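Long-range contacts in GCN5-related N-acetyltransferase (Kribbella flavida, PDB 4MY0), which binds acetyl-coenzyme A and, as a member of the GCN5-related N-acetyltransferase family, probably transfers the acetyl group to amines, possibly those of aminoglycosides: residues C[141-146]-C[262-267]; C[222-227]-C[254-259]; C[51-56]-C[65-70]. All blocks are in the same frame, centred on the assembly; numbering follows the deposited sequence.

Contact 1. Residues C[141-146]-C[262-267]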
ATOM      1  N   TYR C 141      18.115  14.103  10.766  1.00 20.44           N
ATOM      2  CA  TYR C 141      18.138  12.882   9.958  1.00 22.81           C
ATOM      3  C   TYR C 141      17.593  11.714  10.754  1.00 25.64           C
ATOM      4  O   TYR C 141      17.922  11.563  11.935  1.00 23.94           O
ATOM      5  CB  TYR C 141      19.576  12.514   9.568  1.00 23.18           C
ATOM      6  CG  TYR C 141      20.334  13.529   8.749  1.00 28.37           C
ATOM      7  CD1 TYR C 141      20.342  13.472   7.358  1.00 28.69           C
ATOM      8  CD2 TYR C 141      21.089  14.513   9.369  1.00 33.32           C
ATOM      9  CE1 TYR C 141      21.064  14.393   6.609  1.00 35.10           C
ATOM     10  CE2 TYR C 141      21.811  15.438   8.631  1.00 37.83           C
ATOM     11  CZ  TYR C 141      21.797  15.373   7.256  1.00 41.43           C
ATOM     12  OH  TYR C 141      22.520  16.300   6.533  1.00 49.59           O
ATOM     13  N   ARG C 142      16.792  10.867  10.109  1.00 17.07           N
ATOM     14  CA  ARG C 142      16.417   9.596  10.723  1.00 20.49           C
ATOM     15  C   ARG C 142      16.858   8.439   9.833  1.00 21.67           C
ATOM     16  O   ARG C 142      16.485   8.378   8.666  1.00 21.04           O
ATOM     17  CB  ARG C 142      14.903   9.494  11.020  1.00 18.65           C
ATOM     18  CG  ARG C 142      14.582   8.371  12.057  1.00 22.05           C
ATOM     19  CD  ARG C 142      13.095   7.974  12.085  1.00 24.50           C
ATOM     20  NE  ARG C 142      12.675   7.296  10.857  1.00 25.61           N
ATOM     21  CZ  ARG C 142      11.507   6.678  10.711  1.00 30.47           C
ATOM     22  NH1 ARG C 142      10.652   6.648  11.719  1.00 26.92           N
ATOM     23  NH2 ARG C 142      11.190   6.095   9.559  1.00 30.93           N
ATOM     24  N   PHE C 143      17.649   7.525  10.383  1.00 17.58           N
ATOM     25  CA  PHE C 143      18.076   6.350   9.628  1.00 20.19           C
ATOM     26  C   PHE C 143      17.484   5.082  10.230  1.00 22.20           C
ATOM     27  O   PHE C 143      17.118   5.068  11.409  1.00 25.11           O
ATOM     28  CB  PHE C 143      19.609   6.271   9.581  1.00 22.97           C
ATOM     29  CG  PHE C 143      20.238   7.393   8.790  1.00 27.07           C
ATOM     30  CD1 PHE C 143      20.182   7.394   7.400  1.00 25.76           C
ATOM     31  CD2 PHE C 143      20.858   8.453   9.433  1.00 28.57           C
ATOM     32  CE1 PHE C 143      20.748   8.442   6.662  1.00 28.55           C
ATOM     33  CE2 PHE C 143      21.433   9.501   8.702  1.00 26.42           C
ATOM     34  CZ  PHE C 143      21.377   9.491   7.324  1.00 27.28           C
ATOM     35  N   SER C 144      17.367   4.027   9.427  1.00 20.69           N
ATOM     36  CA  SER C 144      16.773   2.791   9.926  1.00 22.76           C
ATOM     37  C   SER C 144      17.736   1.623   9.771  1.00 23.41           C
ATOM     38  O   SER C 144      18.246   1.367   8.674  1.00 21.03           O
ATOM     39  CB  SER C 144      15.453   2.496   9.198  1.00 26.92           C
ATOM     40  OG  SER C 144      14.576   3.611   9.264  1.00 29.31           O
ATOM     41  N   PHE C 145      17.972   0.914  10.871  1.00 24.61           N
ATOM     42  CA  PHE C 145      18.884  -0.223  10.870  1.00 26.14           C
ATOM     43  C   PHE C 145      18.148  -1.516  11.193  1.00 24.33           C
ATOM     44  O   PHE C 145      17.017  -1.491  11.706  1.00 22.26           O
ATOM     45  CB  PHE C 145      19.991   0.008  11.907  1.00 24.51           C
ATOM     46  CG  PHE C 145      20.738   1.304  11.709  1.00 26.75           C
ATOM     47  CD1 PHE C 145      21.865   1.351  10.910  1.00 23.97           C
ATOM     48  CD2 PHE C 145      20.295   2.483  12.308  1.00 28.21           C
ATOM     49  CE1 PHE C 145      22.554   2.550  10.708  1.00 25.11           C
ATOM     50  CE2 PHE C 145      20.981   3.695  12.119  1.00 25.80           C
ATOM     51  CZ  PHE C 145      22.106   3.729  11.313  1.00 23.47           C
ATOM     52  N   GLN C 146      18.782  -2.646  10.898  1.00 28.15           N
ATOM     53  CA  GLN C 146      18.238  -3.940  11.310  1.00 29.23           C
ATOM     54  C   GLN C 146      18.623  -4.174  12.769  1.00 26.60           C
ATOM     55  O   GLN C 146      19.802  -4.082  13.132  1.00 27.47           O
ATOM     56  CB  GLN C 146      18.787  -5.071  10.434  1.00 27.59           C
ATOM     57  CG  GLN C 146      18.740  -4.775   8.940  1.00 32.89           C
ATOM     58  CD  GLN C 146      19.254  -5.943   8.087  1.00 44.59           C
ATOM     59  OE1 GLN C 146      19.293  -7.094   8.536  1.00 49.73           O
ATOM     60  NE2 GLN C 146      19.649  -5.643   6.853  1.00 45.68           N
ATOM     61  N   PRO C 262      29.352   7.391  14.040  1.00 29.31           N
ATOM     62  CA  PRO C 262      30.194   6.193  13.954  1.00 30.65           C
ATOM     63  C   PRO C 262      29.426   4.885  13.747  1.00 28.49           C
ATOM     64  O   PRO C 262      30.044   3.910  13.329  1.00 30.30           O
ATOM     65  CB  PRO C 262      30.899   6.162  15.319  1.00 32.70           C
ATOM     66  CG  PRO C 262      30.082   7.045  16.214  1.00 33.02           C
ATOM     67  CD  PRO C 262      29.576   8.122  15.302  1.00 29.63           C
ATOM     68  N   VAL C 263      28.128   4.850  14.045  1.00 27.55           N
ATOM     69  CA  VAL C 263      27.374   3.605  13.904  1.00 30.09           C
ATOM     70  C   VAL C 263      27.403   3.080  12.451  1.00 32.30           C
ATOM     71  O   VAL C 263      27.369   1.866  12.223  1.00 36.01           O
ATOM     72  CB  VAL C 263      25.916   3.746  14.412  1.00 30.61           C
ATOM     73  CG1 VAL C 263      25.105   4.661  13.496  1.00 28.06           C
ATOM     74  CG2 VAL C 263      25.247   2.381  14.514  1.00 32.69           C
ATOM     75  N   HIS C 264      27.490   3.987  11.477  1.00 26.82           N
ATOM     76  CA  HIS C 264      27.519   3.586  10.069  1.00 27.49           C
ATOM     77  C   HIS C 264      28.805   2.812   9.773  1.00 30.63           C
ATOM     78  O   HIS C 264      28.859   1.988   8.852  1.00 29.55           O
ATOM     79  CB  HIS C 264      27.410   4.813   9.147  1.00 30.50           C
ATOM     80  CG  HIS C 264      26.161   5.625   9.349  1.00 29.70           C
ATOM     81  ND1 HIS C 264      24.910   5.175   8.976  1.00 29.98           N
ATOM     82  CD2 HIS C 264      25.973   6.861   9.874  1.00 30.13           C
ATOM     83  CE1 HIS C 264      24.009   6.094   9.276  1.00 33.78           C
ATOM     84  NE2 HIS C 264      24.628   7.127   9.821  1.00 31.42           N
ATOM     85  N   LEU C 265      29.838   3.073  10.572  1.00 29.15           N
ATOM     86  CA  LEU C 265      31.130   2.417  10.405  1.00 30.76           C
ATOM     87  C   LEU C 265      31.189   1.090  11.160  1.00 32.06           C
ATOM     88  O   LEU C 265      32.075   0.268  10.922  1.00 32.35           O
ATOM     89  CB  LEU C 265      32.256   3.342  10.897  1.00 33.84           C
ATOM     90  CG  LEU C 265      32.384   4.726  10.255  1.00 32.90           C
ATOM     91  CD1 LEU C 265      33.365   5.599  11.025  1.00 35.87           C
ATOM     92  CD2 LEU C 265      32.819   4.603   8.805  1.00 32.17           C
ATOM     93  N   LEU C 266      30.245   0.887  12.073  1.00 32.12           N
ATOM     94  CA  LEU C 266      30.254  -0.284  12.948  1.00 31.36           C
ATOM     95  C   LEU C 266      29.337  -1.408  12.462  1.00 31.91           C
ATOM     96  O   LEU C 266      29.689  -2.585  12.576  1.00 31.63           O
ATOM     97  CB  LEU C 266      29.835   0.119  14.367  1.00 33.20           C
ATOM     98  CG  LEU C 266      30.764   1.048  15.150  1.00 35.02           C
ATOM     99  CD1 LEU C 266      30.099   1.547  16.423  1.00 39.22           C
ATOM    100  CD2 LEU C 266      32.030   0.311  15.483  1.00 37.10           C
ATOM    101  N   VAL C 267      28.161  -1.057  11.942  1.00 28.70           N
ATOM    102  CA  VAL C 267      27.171  -2.084  11.605  1.00 32.52           C
ATOM    103  C   VAL C 267      27.438  -2.742  10.264  1.00 31.42           C
ATOM    104  O   VAL C 267      27.933  -2.101   9.333  1.00 34.71           O
ATOM    105  CB  VAL C 267      25.732  -1.551  11.626  1.00 28.72           C
ATOM    106  CG1 VAL C 267      25.408  -1.022  12.990  1.00 31.20           C
ATOM    107  CG2 VAL C 267      25.546  -0.467  10.586  1.00 25.69           C
TER

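Contact 2. Residues C[222-227]-C[254-259]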
ATOM      1  N   ASP C 222       8.439  -1.054  15.949  1.00 25.13           N
ATOM      2  CA  ASP C 222       9.896  -0.936  15.902  1.00 25.60           C
ATOM      3  C   ASP C 222      10.428  -0.128  17.087  1.00 20.02           C
ATOM      4  O   ASP C 222       9.658   0.413  17.886  1.00 20.79           O
ATOM      5  CB  ASP C 222      10.338  -0.311  14.584  1.00 28.90           C
ATOM      6  CG  ASP C 222      10.003  -1.194  13.387  1.00 43.10           C
ATOM      7  OD1 ASP C 222      10.271  -2.429  13.447  1.00 43.75           O
ATOM      8  OD2 ASP C 222       9.462  -0.650  12.399  1.00 48.17           O
ATOM      9  N   LEU C 223      11.747  -0.037  17.190  1.00 20.85           N
ATOM     10  CA  LEU C 223      12.350   0.794  18.223  1.00 24.92           C
ATOM     11  C   LEU C 223      12.912   2.054  17.575  1.00 22.80           C
ATOM     12  O   LEU C 223      13.304   2.060  16.390  1.00 21.70           O
ATOM     13  CB  LEU C 223      13.441   0.028  18.968  1.00 24.71           C
ATOM     14  CG  LEU C 223      12.957  -1.163  19.785  1.00 27.36           C
ATOM     15  CD1 LEU C 223      14.144  -1.981  20.262  1.00 30.79           C
ATOM     16  CD2 LEU C 223      12.126  -0.698  20.969  1.00 23.42           C
ATOM     17  N   GLN C 224      12.906   3.131  18.342  1.00 20.53           N
ATOM     18  CA  GLN C 224      13.416   4.395  17.855  1.00 20.88           C
ATOM     19  C   GLN C 224      14.406   4.938  18.881  1.00 17.79           C
ATOM     20  O   GLN C 224      14.081   5.061  20.062  1.00 18.40           O
ATOM     21  CB  GLN C 224      12.278   5.386  17.678  1.00 22.91           C
ATOM     22  CG  GLN C 224      12.770   6.805  17.473  1.00 29.59           C
ATOM     23  CD  GLN C 224      11.645   7.807  17.459  1.00 37.61           C
ATOM     24  OE1 GLN C 224      10.793   7.777  16.577  1.00 37.99           O
ATOM     25  NE2 GLN C 224      11.632   8.706  18.446  1.00 43.41           N
ATOM     26  N   VAL C 225      15.608   5.259  18.426  1.00 21.03           N
ATOM     27  CA  VAL C 225      16.618   5.848  19.304  1.00 21.79           C
ATOM     28  C   VAL C 225      16.492   7.369  19.219  1.00 22.69           C
ATOM     29  O   VAL C 225      16.608   7.937  18.132  1.00 23.45           O
ATOM     30  CB  VAL C 225      18.020   5.381  18.892  1.00 21.83           C
ATOM     31  CG1 VAL C 225      19.101   6.145  19.656  1.00 22.43           C
ATOM     32  CG2 VAL C 225      18.154   3.869  19.113  1.00 22.96           C
ATOM     33  N   ASP C 226      16.202   8.021  20.347  1.00 23.34           N
ATOM     34  CA  ASP C 226      16.119   9.484  20.391  1.00 24.02           C
ATOM     35  C   ASP C 226      17.518  10.078  20.435  1.00 25.62           C
ATOM     36  O   ASP C 226      17.774  11.150  19.885  1.00 26.77           O
ATOM     37  CB  ASP C 226      15.354   9.970  21.630  1.00 30.34           C
ATOM     38  CG  ASP C 226      13.858   9.727  21.545  1.00 39.36           C
ATOM     39  OD1 ASP C 226      13.331   9.513  20.426  1.00 40.81           O
ATOM     40  OD2 ASP C 226      13.207   9.772  22.618  1.00 46.53           O
ATOM     41  N   GLU C 227      18.420   9.393  21.129  1.00 27.45           N
ATOM     42  CA  GLU C 227      19.774   9.895  21.282  1.00 23.63           C
ATOM     43  C   GLU C 227      20.697   8.808  21.800  1.00 26.15           C
ATOM     44  O   GLU C 227      20.335   8.068  22.724  1.00 27.32           O
ATOM     45  CB  GLU C 227      19.813  11.117  22.222  1.00 23.45           C
ATOM     46  CG  GLU C 227      21.216  11.720  22.359  1.00 32.10           C
ATOM     47  CD  GLU C 227      21.245  13.037  23.152  1.00 43.53           C
ATOM     48  OE1 GLU C 227      20.314  13.281  23.954  1.00 48.84           O
ATOM     49  OE2 GLU C 227      22.212  13.822  22.972  1.00 45.35           O
ATOM     50  N   HIS C 254      14.909   2.572  14.282  1.00 17.65           N
ATOM     51  CA  HIS C 254      15.100   3.872  13.659  1.00 19.60           C
ATOM     52  C   HIS C 254      15.981   4.707  14.598  1.00 26.40           C
ATOM     53  O   HIS C 254      15.882   4.581  15.827  1.00 31.10           O
ATOM     54  CB  HIS C 254      13.753   4.570  13.441  1.00 22.91           C
ATOM     55  CG  HIS C 254      12.759   3.758  12.663  1.00 26.23           C
ATOM     56  ND1 HIS C 254      12.959   3.391  11.348  1.00 27.22           N
ATOM     57  CD2 HIS C 254      11.543   3.268  13.010  1.00 30.02           C
ATOM     58  CE1 HIS C 254      11.915   2.699  10.922  1.00 31.49           C
ATOM     59  NE2 HIS C 254      11.044   2.605  11.912  1.00 33.62           N
ATOM     60  N   ALA C 255      16.855   5.542  14.045  1.00 20.84           N
ATOM     61  CA  ALA C 255      17.684   6.381  14.909  1.00 23.44           C
ATOM     62  C   ALA C 255      17.825   7.795  14.389  1.00 24.50           C
ATOM     63  O   ALA C 255      18.041   8.029  13.187  1.00 20.69           O
ATOM     64  CB  ALA C 255      19.050   5.758  15.121  1.00 22.39           C
ATOM     65  N   TYR C 256      17.697   8.740  15.308  1.00 25.56           N
ATOM     66  CA  TYR C 256      18.037  10.120  15.018  1.00 26.94           C
ATOM     67  C   TYR C 256      19.504  10.324  15.341  1.00 25.86           C
ATOM     68  O   TYR C 256      19.941  10.122  16.485  1.00 25.58           O
ATOM     69  CB  TYR C 256      17.151  11.070  15.821  1.00 24.70           C
ATOM     70  CG  TYR C 256      15.744  11.072  15.302  1.00 22.95           C
ATOM     71  CD1 TYR C 256      15.412  11.814  14.173  1.00 21.05           C
ATOM     72  CD2 TYR C 256      14.746  10.307  15.910  1.00 22.54           C
ATOM     73  CE1 TYR C 256      14.129  11.808  13.666  1.00 18.55           C
ATOM     74  CE2 TYR C 256      13.449  10.305  15.411  1.00 23.70           C
ATOM     75  CZ  TYR C 256      13.155  11.061  14.288  1.00 21.66           C
ATOM     76  OH  TYR C 256      11.882  11.075  13.767  1.00 27.77           O
ATOM     77  N   LEU C 257      20.262  10.697  14.314  1.00 24.98           N
ATOM     78  CA  LEU C 257      21.698  10.934  14.439  1.00 33.65           C
ATOM     79  C   LEU C 257      22.267  11.578  13.176  1.00 39.52           C
ATOM     80  O   LEU C 257      21.614  11.602  12.133  1.00 42.28           O
ATOM     81  CB  LEU C 257      22.438   9.628  14.738  1.00 37.66           C
ATOM     82  CG  LEU C 257      21.915   8.288  14.238  1.00 32.54           C
ATOM     83  CD1 LEU C 257      22.248   8.072  12.786  1.00 32.57           C
ATOM     84  CD2 LEU C 257      22.542   7.214  15.094  1.00 26.78           C
ATOM     85  N   SER C 258      23.487  12.092  13.272  1.00 38.13           N
ATOM     86  CA  SER C 258      24.165  12.650  12.103  1.00 38.72           C
ATOM     87  C   SER C 258      24.521  11.564  11.083  1.00 43.38           C
ATOM     88  O   SER C 258      24.710  10.404  11.454  1.00 43.88           O
ATOM     89  CB  SER C 258      25.426  13.382  12.551  1.00 45.37           C
ATOM     90  OG  SER C 258      26.386  13.417  11.511  1.00 51.21           O
ATOM     91  N   PRO C 259      24.620  11.929   9.785  1.00 45.84           N
ATOM     92  CA  PRO C 259      25.125  10.954   8.807  1.00 45.86           C
ATOM     93  C   PRO C 259      26.614  10.691   9.036  1.00 46.38           C
ATOM     94  O   PRO C 259      27.165   9.761   8.440  1.00 48.22           O
ATOM     95  CB  PRO C 259      24.899  11.650   7.458  1.00 45.85           C
ATOM     96  CG  PRO C 259      24.869  13.121   7.786  1.00 47.15           C
ATOM     97  CD  PRO C 259      24.285  13.225   9.165  1.00 45.87           C
TER

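Contact 3. Residues C[51-56]-C[65-70]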
ATOM      1  N   GLY C  51       7.401  35.204  30.234  1.00 32.78           N
ATOM      2  CA  GLY C  51       7.287  36.210  29.187  1.00 28.99           C
ATOM      3  C   GLY C  51       7.668  35.658  27.823  1.00 31.84           C
ATOM      4  O   GLY C  51       8.157  36.384  26.950  1.00 30.69           O
ATOM      5  N   ARG C  52       7.433  34.365  27.632  1.00 25.58           N
ATOM      6  CA  ARG C  52       7.799  33.717  26.378  1.00 28.03           C
ATOM      7  C   ARG C  52       6.594  33.123  25.637  1.00 27.42           C
ATOM      8  O   ARG C  52       6.721  32.145  24.879  1.00 25.57           O
ATOM      9  CB  ARG C  52       8.892  32.665  26.632  1.00 28.80           C
ATOM     10  CG  ARG C  52      10.264  33.259  27.025  1.00 31.59           C
ATOM     11  CD  ARG C  52      11.125  32.274  27.821  1.00 35.37           C
ATOM     12  NE  ARG C  52      10.851  30.906  27.419  1.00 44.95           N
ATOM     13  CZ  ARG C  52      10.703  29.885  28.255  1.00 43.13           C
ATOM     14  NH1 ARG C  52      10.831  30.060  29.558  1.00 38.47           N
ATOM     15  NH2 ARG C  52      10.437  28.681  27.773  1.00 45.20           N
ATOM     16  N   PHE C  53       5.427  33.735  25.834  1.00 25.40           N
ATOM     17  CA  PHE C  53       4.216  33.334  25.108  1.00 25.96           C
ATOM     18  C   PHE C  53       3.533  34.588  24.543  1.00 28.10           C
ATOM     19  O   PHE C  53       2.897  35.357  25.287  1.00 25.66           O
ATOM     20  CB  PHE C  53       3.252  32.590  26.045  1.00 25.07           C
ATOM     21  CG  PHE C  53       2.419  31.539  25.358  1.00 30.12           C
ATOM     22  CD1 PHE C  53       2.134  30.343  25.997  1.00 23.39           C
ATOM     23  CD2 PHE C  53       1.920  31.747  24.072  1.00 29.55           C
ATOM     24  CE1 PHE C  53       1.370  29.354  25.366  1.00 25.47           C
ATOM     25  CE2 PHE C  53       1.157  30.770  23.432  1.00 28.46           C
ATOM     26  CZ  PHE C  53       0.885  29.563  24.080  1.00 26.49           C
ATOM     27  N   LEU C  54       3.667  34.798  23.240  1.00 21.60           N
ATOM     28  CA  LEU C  54       3.120  35.994  22.610  1.00 28.13           C
ATOM     29  C   LEU C  54       1.852  35.685  21.824  1.00 28.58           C
ATOM     30  O   LEU C  54       1.648  34.557  21.368  1.00 20.22           O
ATOM     31  CB  LEU C  54       4.156  36.649  21.700  1.00 28.80           C
ATOM     32  CG  LEU C  54       5.326  37.274  22.472  1.00 34.29           C
ATOM     33  CD1 LEU C  54       6.408  37.651  21.533  1.00 35.77           C
ATOM     34  CD2 LEU C  54       4.867  38.498  23.223  1.00 33.83           C
ATOM     35  N   GLY C  55       0.992  36.686  21.676  1.00 27.65           N
ATOM     36  CA  GLY C  55      -0.205  36.500  20.881  1.00 25.84           C
ATOM     37  C   GLY C  55      -0.638  37.776  20.192  1.00 27.01           C
ATOM     38  O   GLY C  55      -0.097  38.859  20.462  1.00 26.81           O
ATOM     39  N   VAL C  56      -1.599  37.640  19.281  1.00 20.71           N
ATOM     40  CA  VAL C  56      -2.276  38.795  18.712  1.00 21.19           C
ATOM     41  C   VAL C  56      -3.747  38.714  19.101  1.00 26.67           C
ATOM     42  O   VAL C  56      -4.344  37.636  19.000  1.00 22.47           O
ATOM     43  CB  VAL C  56      -2.165  38.837  17.185  1.00 23.87           C
ATOM     44  CG1 VAL C  56      -3.081  39.933  16.625  1.00 24.73           C
ATOM     45  CG2 VAL C  56      -0.721  39.088  16.772  1.00 23.06           C
ATOM     46  N   ALA C  65      -1.029  33.154  18.004  1.00 21.42           N
ATOM     47  CA  ALA C  65      -0.165  32.901  19.164  1.00 23.60           C
ATOM     48  C   ALA C  65       1.119  32.191  18.757  1.00 21.84           C
ATOM     49  O   ALA C  65       1.151  31.494  17.752  1.00 17.86           O
ATOM     50  CB  ALA C  65      -0.918  32.083  20.236  1.00 21.19           C
ATOM     51  N   ALA C  66       2.173  32.384  19.543  1.00 20.00           N
ATOM     52  CA  ALA C  66       3.456  31.728  19.308  1.00 22.70           C
ATOM     53  C   ALA C  66       4.205  31.714  20.615  1.00 21.97           C
ATOM     54  O   ALA C  66       4.014  32.604  21.460  1.00 26.15           O
ATOM     55  CB  ALA C  66       4.266  32.472  18.261  1.00 17.48           C
ATOM     56  N   ARG C  67       5.047  30.710  20.813  0.56 20.78           N
ATOM     57  CA  ARG C  67       5.845  30.671  22.032  0.56 25.02           C
ATOM     58  C   ARG C  67       7.337  30.524  21.747  0.56 23.20           C
ATOM     59  O   ARG C  67       7.749  30.136  20.646  0.56 19.75           O
ATOM     60  CB  ARG C  67       5.337  29.595  23.004  0.56 29.64           C
ATOM     61  CG  ARG C  67       5.424  28.182  22.489  0.56 32.19           C
ATOM     62  CD  ARG C  67       4.487  27.240  23.255  0.56 33.58           C
ATOM     63  NE  ARG C  67       3.884  26.272  22.341  0.56 34.61           N
ATOM     64  CZ  ARG C  67       4.347  25.044  22.127  0.56 34.81           C
ATOM     65  NH1 ARG C  67       3.726  24.256  21.264  0.56 27.09           N
ATOM     66  NH2 ARG C  67       5.424  24.597  22.772  0.56 36.29           N
ATOM     67  N   ILE C  68       8.139  30.856  22.750  1.00 24.26           N
ATOM     68  CA  ILE C  68       9.582  30.866  22.620  1.00 25.05           C
ATOM     69  C   ILE C  68      10.224  29.913  23.625  1.00 23.46           C
ATOM     70  O   ILE C  68      10.144  30.148  24.825  1.00 25.96           O
ATOM     71  CB  ILE C  68      10.111  32.286  22.899  1.00 26.75           C
ATOM     72  CG1 ILE C  68       9.438  33.291  21.971  1.00 25.38           C
ATOM     73  CG2 ILE C  68      11.636  32.359  22.739  1.00 23.20           C
ATOM     74  CD1 ILE C  68       9.827  34.716  22.274  1.00 26.70           C
ATOM     75  N   TRP C  69      10.868  28.851  23.139  1.00 22.51           N
ATOM     76  CA  TRP C  69      11.676  27.998  24.016  1.00 24.20           C
ATOM     77  C   TRP C  69      12.977  28.702  24.361  1.00 27.03           C
ATOM     78  O   TRP C  69      13.629  29.274  23.472  1.00 28.26           O
ATOM     79  CB  TRP C  69      12.030  26.678  23.321  1.00 23.15           C
ATOM     80  CG  TRP C  69      10.918  25.686  23.229  1.00 26.09           C
ATOM     81  CD1 TRP C  69      10.118  25.449  22.148  1.00 26.40           C
ATOM     82  CD2 TRP C  69      10.505  24.769  24.246  1.00 26.82           C
ATOM     83  NE1 TRP C  69       9.220  24.453  22.439  1.00 28.74           N
ATOM     84  CE2 TRP C  69       9.439  24.016  23.721  1.00 27.98           C
ATOM     85  CE3 TRP C  69      10.930  24.517  25.554  1.00 30.88           C
ATOM     86  CZ2 TRP C  69       8.791  23.024  24.460  1.00 29.19           C
ATOM     87  CZ3 TRP C  69      10.287  23.539  26.288  1.00 31.03           C
ATOM     88  CH2 TRP C  69       9.235  22.800  25.741  1.00 30.70           C
ATOM     89  N   ASP C  70      13.368  28.648  25.635  1.00 26.31           N
ATOM     90  CA  ASP C  70      14.655  29.179  26.080  1.00 30.57           C
ATOM     91  C   ASP C  70      15.743  28.117  25.910  1.00 30.84           C
ATOM     92  O   ASP C  70      16.163  27.478  26.877  1.00 34.85           O
ATOM     93  CB  ASP C  70      14.574  29.638  27.544  1.00 41.89           C
ATOM     94  CG  ASP C  70      13.997  28.569  28.461  1.00 49.65           C
ATOM     95  OD1 ASP C  70      13.176  27.750  27.983  1.00 49.53           O
ATOM     96  OD2 ASP C  70      14.372  28.547  29.656  1.00 55.08           O
TER

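Contact 1. Residues C[141-146]-C[262-267]
An aromatic cluster of Phe145, His264 and Phe143 joins strand 135-146 of the acetyltransferase core to the short helix 263-266, and no hydrogen bond crosses between the two segments. Phe143 and Phe145, two residues apart on the strand, both turn toward the helix; in each, CG is anti to the carbonyl carbon, which carries the rings out side by side. His264 takes the same first torsion (chi1 -59°), and its side chain comes across those of both phenylalanines, the imidazole upright on Phe143 but only obliquely turned to Phe145. Its edge meets the face of Phe143 in a T-shaped pair, the centroids 5.1 Å apart and the planes at 86°, with CE1 above the rim of that ring. Toward Phe145 the imidazole is tilted at 43°, and CE1 lies 3.7 Å from Phe145 CZ. A flat, compact ring suits this wedge between two larger ones, and an alanine at His264 would probably loosen the cluster, since it removes the imidazole that touches both phenyl rings. Branched valines fill in around Phe145: Val267 CG2 sits 4.1 Å from its CD1. Arg279 of the second subunit packs on both Phe143 and His264, placing the cluster beside a subunit interface. At the far end of the Phe145 ring, Val263 CG1 comes tip to tip with CZ at 3.8 Å while also standing over the centre of the imidazole face.

Contact 2. Residues C[222-227]-C[254-259]
His254 and Tyr256 both hold CG anti to the carbonyl carbon, whereas Gln224 has CG anti to its backbone N (chi1 167°) and runs on extended. Gln224 thereby brings its amide to the rim of the Tyr256 ring, where CD lies in the ring plane 3.7 Å from CE2, the amide standing at 88° to the ring. Its NE2 reaches on to Asp226 OD1 at 2.7 Å, nearly in the amide plane, a bond that fixes which way the amide is flipped; glutamine suits the place because a long arm is needed to skip one residue. These side chains decorate the parallel pairing of strands 222-230 and 252-256, joined through helix 233-244 as a beta-alpha-beta unit of the second acetyltransferase domain. His254 straddles Leu223 and Val225: its N gives a bond to Leu223 O and its O receives one from Val225 N, each 2.7 Å. Next along, Tyr256 N meets Val225 O almost straight, just before Asp226 and Glu227, which both face Val215 of strand 212-219 in a classic beta bulge. Val225 and the small Ala255 lie side by side, CB to CB 3.9 Å, beneath Trp240 of helix 233-244. His254 turns its ND1 to Ser144 OG of strand 135-146, while its NE2 stands 3.7 Å from Asp222 OD2, too far for a hydrogen bond but near enough that the carboxylate might favour a protonated imidazole.

Contact 3. Residues C[51-56]-C[65-70]
The beta hairpin of strands 53-58 and 61-75 in the first acetyltransferase domain starts where helix 34-49 ends in a Schellman motif, with Gly51, at positive phi, as its C-prime residue. Leu54 and Ala66 form the hydrogen-bonded antiparallel pair: Leu54 N reaches Ala66 O at 2.8 Å, nearly along the C=O axis, and Ala66 N returns a bond to Leu54 O from above the carbonyl plane. Beside it, Phe53 and Arg67 make a non-hydrogen-bonded pair in which Arg67 CB stands over the centre of the Phe53 ring, a CH-pi contact 4.2 Å from the centroid. The edge of that ring meets Ala65 CB, a methyl small enough to fit alongside, and Gly55 CA lies 4.0 Å from Ala65 CA. Arg52 prolongs the pairing with its side chain. Its O accepts from Ile68 N, and its chain, bent at chi3, swings NE round to Ile68 O, 2.8 Å away and in the guanidinium plane. The carboxylate of Asp70 lies stacked over one face of the guanidinium, planes 30° apart, with OD1 2.9 Å from NH2. Because no N-H points at that oxygen, the salt bridge is one of charge alone; with Asp50 and Glu46 also bridged to Arg52, three acids pair with one buried cation, which probably stays protonated while its N-H groups serve other partners.

Contacts 1 and 2 are neighbours, their centres about 8 Å apart, because strand 135-146 pairs antiparallel with strand 252-256. A probable backbone hydrogen bond joins them, Phe143 O to Ala255 N at 2.7 Å. Contact 3 belongs to the other acetyltransferase domain, its centre about 37 Å from that of contact 1 and about 30 Å from that of contact 2. Each region has its own coenzyme nearby: the Ala66 side chain of contact 3 is about 8 Å from the coenzyme A derivative in the N-terminal domain, whereas the side chains of Leu223 in contact 2 and Val267 in contact 1 lie about 9 Å and about 12 Å from a bound acetyl-CoA.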